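Local coordinates for uncharacterized protein Lpg0364 (Legionella pneumophila subsp. pneumophila, PDB 4Q63) that is of unknown function but may bind the bacterial second messenger cyclic-di-GMP, at residues A[91-94]-A[95-98]. Residues are numbered along the deposited sequence; the frame is centred on the assembly and turned at random.
Sequences VLKR and LRDE. With CD (cadmium ion), chain D.
Arg94 reaches along the helix to Glu98, one turn further on, in an i to i+4 salt bridge whose hydrogen bond runs from Arg94 NE to Glu98 OE1 over 3.1 Å. With CG anti to the backbone N (chi1 174°) and the chain extended as far as NE, the arginine is long enough to span the turn, crosses the glutamate chain at a slant and offers one edge of its guanidinium, the oxygen sitting near that plane but tilted from it. The two flat groups stand almost perpendicular, 85° apart. NE meets OE1 nearly along the C-O axis, while a cadmium ion is held by Glu98 OE1 at 2.7 Å and Glu98 OE2 at 2.6 Å. A glutamate suits this place because its two oxygens can chelate the metal while one also accepts from the arginine; shared between two cations, the carboxylate is probably kept ionised. His57 ND1 binds the same ion.

Arg94 and Glu98 lie on helix 82-100, which follows strand 74-79 of the PilZ-like beta-barrel. Its inner side is aliphatic: branched, apolar Leu92 and Leu95 are buried, and with Val91 they suit packing on Ile56 of strand 49-56. Regular backbone bonds carry the helix through, such as Leu95 N to Val91 O at 2.9 Å.

The outer side is charged. A bend at chi3 (55°) brings Arg96 NH1 to 3.7 Å from Lys93 CG; lysine suits this spot, its aliphatic stem packing while the amine stays outside. The Arg96 guanidinium also makes a cation-pi contact with Phe10. Lys93 NZ may feel weak attraction to Asp97 OD2, 5.6 Å away, offset by like-charged Arg96 NH1 at 5.7 Å.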
loop_
_atom_site.group_PDB
_atom_site.type_symbol
_atom_site.label_atom_id
_atom_site.label_comp_id
_atom_site.label_asym_id
_atom_site.label_seq_id
_atom_site.Cartn_x
_atom_site.Cartn_y
_atom_site.Cartn_z
ATOM N N VAL A 91 5.012 -11.039 0.991
ATOM C CA VAL A 91 5.286 -10.530 -0.350
ATOM C C VAL A 91 6.362 -9.441 -0.267
ATOM O O VAL A 91 7.291 -9.395 -1.075
ATOM C CB VAL A 91 4.006 -9.962 -1.005
ATOM C CG1 VAL A 91 4.324 -9.345 -2.371
ATOM C CG2 VAL A 91 2.962 -11.054 -1.147
ATOM N N LEU A 92 6.231 -8.574 0.720
ATOM C CA LEU A 92 7.216 -7.523 0.954
ATOM C C LEU A 92 8.576 -8.079 1.339
ATOM O O LEU A 92 9.602 -7.541 0.937
ATOM C CB LEU A 92 6.721 -6.565 2.035
ATOM C CG LEU A 92 5.509 -5.744 1.602
ATOM C CD1 LEU A 92 5.053 -4.869 2.756
ATOM C CD2 LEU A 92 5.806 -4.914 0.342
ATOM N N LYS A 93 8.585 -9.159 2.117
ATOM C CA LYS A 93 9.837 -9.806 2.500
ATOM C C LYS A 93 10.507 -10.439 1.281
ATOM O O LYS A 93 11.744 -10.512 1.191
ATOM C CB LYS A 93 9.592 -10.866 3.575
ATOM C CG LYS A 93 10.859 -11.583 4.037
ATOM C CD LYS A 93 10.539 -12.720 4.992
ATOM C CE LYS A 93 11.781 -13.553 5.284
ATOM N NZ LYS A 93 11.460 -14.771 6.075
ATOM N N ARG A 94 9.693 -10.908 0.343
ATOM C CA ARG A 94 10.244 -11.442 -0.892
ATOM C C ARG A 94 10.830 -10.299 -1.721
ATOM O O ARG A 94 11.961 -10.385 -2.184
ATOM C CB ARG A 94 9.190 -12.210 -1.692
ATOM C CG ARG A 94 9.679 -12.653 -3.065
ATOM C CD ARG A 94 8.576 -13.304 -3.884
ATOM N NE ARG A 94 8.932 -13.378 -5.302
ATOM C CZ ARG A 94 8.730 -14.439 -6.077
ATOM N NH1 ARG A 94 8.175 -15.532 -5.575
ATOM N NH2 ARG A 94 9.089 -14.412 -7.355
ATOM N N LEU A 95 10.068 -9.220 -1.880
ATOM C CA LEU A 95 10.533 -8.059 -2.646
ATOM C C LEU A 95 11.813 -7.446 -2.063
ATOM O O LEU A 95 12.689 -6.997 -2.800
ATOM C CB LEU A 95 9.434 -6.992 -2.742
ATOM C CG LEU A 95 9.791 -5.699 -3.491
ATOM C CD1 LEU A 95 10.294 -5.981 -4.912
ATOM C CD2 LEU A 95 8.598 -4.737 -3.516
ATOM N N ARG A 96 11.911 -7.436 -0.739
ATOM C CA ARG A 96 13.083 -6.893 -0.065
ATOM C C ARG A 96 14.326 -7.754 -0.315
ATOM O O ARG A 96 15.422 -7.228 -0.515
ATOM C CB ARG A 96 12.814 -6.759 1.434
ATOM C CG ARG A 96 13.887 -6.004 2.189
ATOM C CD ARG A 96 13.739 -6.250 3.675
ATOM N NE ARG A 96 13.743 -7.684 3.961
ATOM C CZ ARG A 96 13.620 -8.209 5.176
ATOM N NH1 ARG A 96 13.637 -9.526 5.331
ATOM N NH2 ARG A 96 13.486 -7.420 6.234
ATOM N N ASP A 97 14.145 -9.075 -0.307
ATOM C CA ASP A 97 15.236 -10.010 -0.590
ATOM C C ASP A 97 15.708 -9.916 -2.041
ATOM O O ASP A 97 16.891 -10.105 -2.331
ATOM C CB ASP A 97 14.825 -11.455 -0.275
ATOM C CG ASP A 97 14.625 -11.699 1.211
ATOM O OD1 ASP A 97 15.137 -10.896 2.022
ATOM O OD2 ASP A 97 13.961 -12.698 1.568
ATOM N N GLU A 98 14.779 -9.629 -2.947
ATOM C CA GLU A 98 15.116 -9.466 -4.361
ATOM C C GLU A 98 16.010 -8.259 -4.610
ATOM O O GLU A 98 16.879 -8.292 -5.479
ATOM C CB GLU A 98 13.851 -9.334 -5.202
ATOM C CG GLU A 98 13.272 -10.653 -5.654
ATOM C CD GLU A 98 11.857 -10.487 -6.149
ATOM O OE1 GLU A 98 11.138 -11.503 -6.270
ATOM O OE2 GLU A 98 11.469 -9.329 -6.412
HETATM CD CD CD D . 9.294 -10.080 -7.535
#